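Local coordinates for multidrug resistance protein (Vibrio cholerae, PDB 1YC9) that probably exports toxic compounds across the outer membrane as a trimeric channel of the outer membrane factor family, and could thereby contribute to drug resistance, at residues A77-E82 / Y101-L106; G294-G299 / N308-I313. The protein carries 1 engineered substitution. All coordinates share one frame; numbering follows the deposited sequence. Where two conformers were deposited one is given.

Contact 1 and contact 2 lie in one four-stranded antiparallel sheet, with centres about 9 Å apart. Strand 98-111 of contact 1 borders strand 286-298 of contact 2: Tyr295 N lies 2.8 Å from Leu104 O, and Gly102 N lies 2.9 Å from Ala297 O, both probable hydrogen bonds. The Tyr101 and Phe298 rings meet edge-to-face across this seam, CE2 to CD1 3.5 Å. The outer strands 73-84 and 309-322 pair with strands of the other subunits, which carries the sheet round the trimer. Octyl beta-D-glucopyranoside rests on Tyr295 and Asp309 of contact 2; the Leu104 side chain in contact 1 comes to about 8 Å of it at the nearest atoms.

Contact 1: residues A77-E82 / Y101-L106; sequences AASATE and YGTLTL
Ala77, Ser79 and Thr81 pair with Thr105, Thr103 and Tyr101 through six backbone N-H...O bonds between antiparallel strands whose axes over these segments approach to 4.5 Å, at 179°. Ala78-Leu104 and Ala80-Gly102 form the intervening non-hydrogen-bonded pairs, where CA-H...O contacts join the backbones. Polar side chains gather on the face of Ser79 and Thr103. Their hydroxyls meet in a short hydrogen bond, Ser79 OG to Thr103 OG1 2.6 Å, with either able to donate. Both oxygens sit between their own backbone N and carbonyl carbon (chi1 74° and 71°), which turns them toward each other across the pair. A water extends this polar row, lying 2.8 Å from Ser79 OG and 2.9 Å from Thr81 OG1, and it donates a weak bond to Tyr101 O. At one end Thr81 O lies in the plane of the Tyr101 ring, at its edge, 3.7 Å from CD1; the same oxygen accepts Tyr101 N. At the other end Ala77 CB packs 3.7 Å from Thr105 OG1, whose hydrogen bond goes to Asn107. The reverse face is apolar: Leu104 brings CD1 to Ala78 CB, 3.7 Å away. Tyr89 of the third subunit packs on Tyr101 and Thr103, whereas Ala78 packs on Ile317 of the second subunit, whose strand continues the sheet beyond strand 73-84. Strand 73-84 is thus the edge at which this chain's four strands join those of the next subunit, as in the outer membrane factor fold, where three chains build one twelve-stranded beta-barrel.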
# COMPACT_ATOMS: atom_id res chain seq x y z
N ALA A 77 -23.56 34.63 -24.26
CA ALA A 77 -22.80 35.64 -23.54
C ALA A 77 -23.57 36.94 -23.57
O ALA A 77 -24.16 37.30 -24.57
CB ALA A 77 -21.50 35.81 -24.15
N ALA A 78 -23.64 37.66 -22.46
CA ALA A 78 -24.20 38.99 -22.50
C ALA A 78 -23.42 39.83 -21.50
O ALA A 78 -22.77 39.31 -20.60
CB ALA A 78 -25.68 38.97 -22.16
N SER A 79 -23.45 41.12 -21.74
CA SER A 79 -22.71 42.10 -20.90
C SER A 79 -23.37 43.43 -20.97
O SER A 79 -24.07 43.79 -21.92
CB SER A 79 -21.25 42.17 -21.40
OG SER A 79 -21.19 42.87 -22.62
N ALA A 80 -23.26 44.21 -19.87
CA ALA A 80 -23.66 45.59 -19.89
C ALA A 80 -22.55 46.30 -19.14
O ALA A 80 -22.15 45.82 -18.10
CB ALA A 80 -24.99 45.82 -19.14
N THR A 81 -22.07 47.36 -19.72
CA THR A 81 -20.87 48.04 -19.26
C THR A 81 -21.06 49.50 -19.30
O THR A 81 -21.48 50.05 -20.28
CB THR A 81 -19.69 47.66 -20.21
OG1 THR A 81 -19.58 46.24 -20.26
CG2 THR A 81 -18.36 48.07 -19.61
N GLU A 82 -20.63 50.18 -18.22
CA GLU A 82 -20.46 51.60 -18.22
C GLU A 82 -18.95 51.84 -18.37
O GLU A 82 -18.17 51.29 -17.64
CB GLU A 82 -20.92 52.25 -16.89
CG GLU A 82 -21.11 53.75 -17.01
CD GLU A 82 -22.39 54.15 -17.76
OE1 GLU A 82 -23.17 53.27 -18.07
OE2 GLU A 82 -22.58 55.34 -18.07
N TYR A 101 -22.97 50.48 -22.58
CA TYR A 101 -22.83 49.57 -23.74
C TYR A 101 -23.45 48.29 -23.39
O TYR A 101 -23.44 47.84 -22.23
CB TYR A 101 -21.36 49.35 -23.99
CG TYR A 101 -20.61 50.58 -24.39
CD1 TYR A 101 -20.07 51.42 -23.43
CD2 TYR A 101 -20.32 50.84 -25.71
CE1 TYR A 101 -19.42 52.56 -23.80
CE2 TYR A 101 -19.60 51.96 -26.10
CZ TYR A 101 -19.13 52.84 -25.13
OH TYR A 101 -18.38 53.94 -25.52
N GLY A 102 -23.96 47.53 -24.38
CA GLY A 102 -24.42 46.24 -24.06
C GLY A 102 -24.06 45.27 -25.21
O GLY A 102 -23.82 45.73 -26.36
N THR A 103 -23.98 44.02 -24.85
CA THR A 103 -23.83 42.96 -25.85
C THR A 103 -24.67 41.77 -25.50
O THR A 103 -25.01 41.49 -24.30
CB THR A 103 -22.38 42.50 -25.99
OG1 THR A 103 -21.94 41.74 -24.84
CG2 THR A 103 -21.42 43.59 -26.15
N LEU A 104 -25.06 40.98 -26.52
CA LEU A 104 -25.76 39.75 -26.24
C LEU A 104 -25.47 38.90 -27.51
O LEU A 104 -25.81 39.35 -28.58
CB LEU A 104 -27.27 40.03 -26.14
CG LEU A 104 -28.18 38.82 -26.16
CD1 LEU A 104 -27.90 37.91 -24.93
CD2 LEU A 104 -29.64 39.26 -26.20
N THR A 105 -24.74 37.80 -27.30
CA THR A 105 -24.25 36.98 -28.42
C THR A 105 -24.38 35.50 -28.13
O THR A 105 -24.38 35.02 -26.97
CB THR A 105 -22.78 37.28 -28.74
OG1 THR A 105 -21.97 36.98 -27.58
CG2 THR A 105 -22.57 38.76 -29.09
N LEU A 106 -24.49 34.77 -29.25
CA LEU A 106 -24.38 33.34 -29.26
C LEU A 106 -22.97 33.07 -29.80
O LEU A 106 -22.60 33.64 -30.81
CB LEU A 106 -25.45 32.79 -30.22
CG LEU A 106 -25.52 31.28 -30.38
CD1 LEU A 106 -25.78 30.60 -29.10
CD2 LEU A 106 -26.66 30.98 -31.38
O HOH W 1 -21.03 45.64 -22.64

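Contact 2: residues G294-G299 / N308-I313. With BOG (octyl beta-D-glucopyranoside), chain B.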
# COMPACT_ATOMS: atom_id res chain seq x y z
N GLY A 294 -24.99 38.09 -32.78
CA GLY A 294 -25.73 38.82 -31.74
C GLY A 294 -25.82 40.29 -31.99
O GLY A 294 -25.94 40.80 -33.08
N TYR A 295 -25.90 41.04 -30.87
CA TYR A 295 -26.12 42.44 -30.82
C TYR A 295 -25.05 43.11 -29.91
O TYR A 295 -24.63 42.51 -28.93
CB TYR A 295 -27.40 42.70 -30.08
CG TYR A 295 -28.60 41.95 -30.70
CD1 TYR A 295 -28.96 40.71 -30.22
CD2 TYR A 295 -29.32 42.53 -31.71
CE1 TYR A 295 -30.05 40.04 -30.73
CE2 TYR A 295 -30.46 41.87 -32.22
CZ TYR A 295 -30.79 40.65 -31.71
OH TYR A 295 -31.87 39.95 -32.16
N GLN A 296 -24.61 44.25 -30.36
CA GLN A 296 -23.67 45.12 -29.62
C GLN A 296 -24.13 46.53 -29.86
O GLN A 296 -24.38 46.98 -30.98
CB GLN A 296 -22.24 44.89 -30.13
CG GLN A 296 -21.71 43.51 -29.89
CD GLN A 296 -20.40 43.25 -30.62
OE1 GLN A 296 -20.11 43.91 -31.61
NE2 GLN A 296 -19.61 42.34 -30.10
N ALA A 297 -24.21 47.35 -28.77
CA ALA A 297 -24.63 48.70 -28.90
C ALA A 297 -24.07 49.65 -27.84
O ALA A 297 -23.86 49.23 -26.72
CB ALA A 297 -26.19 48.78 -28.90
N PHE A 298 -23.79 50.85 -28.31
CA PHE A 298 -23.62 52.06 -27.48
C PHE A 298 -25.05 52.43 -27.14
O PHE A 298 -25.83 52.79 -28.03
CB PHE A 298 -22.96 53.11 -28.35
CG PHE A 298 -22.75 54.42 -27.67
CD1 PHE A 298 -21.52 54.72 -27.09
CD2 PHE A 298 -23.75 55.35 -27.64
CE1 PHE A 298 -21.32 55.93 -26.49
CE2 PHE A 298 -23.52 56.60 -26.99
CZ PHE A 298 -22.31 56.84 -26.45
N GLY A 299 -25.41 52.29 -25.87
CA GLY A 299 -26.73 52.57 -25.37
C GLY A 299 -27.50 51.29 -25.24
O GLY A 299 -27.90 50.70 -26.25
N ASN A 308 -27.28 47.16 -35.43
CA ASN A 308 -26.49 46.82 -34.25
C ASN A 308 -26.30 45.37 -34.06
O ASN A 308 -25.79 44.92 -33.06
CB ASN A 308 -27.06 47.48 -32.97
CG ASN A 308 -26.93 48.99 -33.02
OD1 ASN A 308 -26.29 49.52 -33.91
ND2 ASN A 308 -27.50 49.69 -32.01
N ASP A 309 -26.68 44.56 -35.09
CA ASP A 309 -26.25 43.23 -35.06
C ASP A 309 -24.77 43.18 -35.41
O ASP A 309 -24.23 44.05 -36.09
CB ASP A 309 -27.01 42.33 -36.07
CG ASP A 309 -27.10 42.88 -37.42
OD1 ASP A 309 -27.05 44.07 -37.73
OD2 ASP A 309 -27.39 42.04 -38.37
N ALA A 310 -24.15 42.15 -34.91
CA ALA A 310 -22.72 41.87 -35.14
C ALA A 310 -22.52 40.38 -35.20
O ALA A 310 -23.14 39.61 -34.51
CB ALA A 310 -21.84 42.44 -34.08
N GLY A 311 -21.55 39.95 -35.98
CA GLY A 311 -21.28 38.56 -36.10
C GLY A 311 -19.96 38.33 -36.81
O GLY A 311 -19.45 39.24 -37.44
N ALA A 312 -19.48 37.15 -36.64
CA ALA A 312 -18.27 36.71 -37.31
C ALA A 312 -18.12 35.21 -37.39
O ALA A 312 -18.63 34.47 -36.58
CB ALA A 312 -17.06 37.34 -36.58
N ILE A 313 -17.39 34.74 -38.41
CA ILE A 313 -17.00 33.40 -38.48
C ILE A 313 -15.62 33.32 -39.10
O ILE A 313 -15.35 34.00 -40.07
CB ILE A 313 -17.98 32.55 -39.41
CG1 ILE A 313 -17.53 31.13 -39.39
CG2 ILE A 313 -18.17 33.18 -40.70
CD1 ILE A 313 -18.62 30.17 -39.73
C1 BOG B . -30.99 40.55 -36.08
O1 BOG B . -30.38 39.40 -35.68
C2 BOG B . -31.96 40.38 -37.28
O2 BOG B . -31.64 39.27 -38.15
C3 BOG B . -32.26 41.71 -37.90
O3 BOG B . -33.22 41.67 -38.91
C4 BOG B . -31.87 43.05 -37.31
O4 BOG B . -31.66 44.17 -38.15
C5 BOG B . -30.79 42.97 -36.22
O5 BOG B . -30.42 41.78 -35.67
C6 BOG B . -30.56 44.21 -35.34
O6 BOG B . -31.85 44.25 -34.63
C1' BOG B . -29.24 39.35 -34.82
C2' BOG B . -29.34 38.20 -33.89
C3' BOG B . -29.73 36.88 -34.55
C4' BOG B . -29.65 35.72 -33.59
C5' BOG B . -30.02 34.43 -34.27
C6' BOG B . -29.67 33.18 -33.46
C7' BOG B . -30.75 32.75 -32.50
C8' BOG B . -30.43 31.36 -31.93
O HOH W 2 -26.35 52.03 -30.63
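Gln296 and Ala310 meet where OE1 of the amide lies 3.4 Å from the alanine CB. The glutamine CG stands anti to the carbonyl carbon (chi1 -64°) and the chain is extended beyond it (chi2 170°), which carries CD out to 3.8 Å from Ala310 CB. One residue on, Ala297 CB touches the Asn308 amide, 3.5 Å from ND2. That nitrogen bonds to His302 O and to a water that in turn donates to Phe298 O. Between these two side-chain contacts Gln296 N bonds to Asn308 O, while Gly294 and Ala310 exchange a reciprocal pair. These strands form the second beta hairpin of the chain's share of the trimeric barrel, splayed here, with axes over these segments at 123°. On the face opposite Ala310, Tyr295 and Asp309 form a non-hydrogen-bonded pair and border the glucose ring of octyl beta-D-glucopyranoside. Its ring oxygen O5 is 3.5 Å from both Tyr295 CE2 and Asp309 CB. O6 lies at the edge of the tyrosine ring, in its plane, and C2' of the alkyl chain comes 3.5 Å from Tyr295 OH. Asp309 OD1 forms a salt bridge with Lys84 of the third subunit, whose strand pairs with residues 311-313.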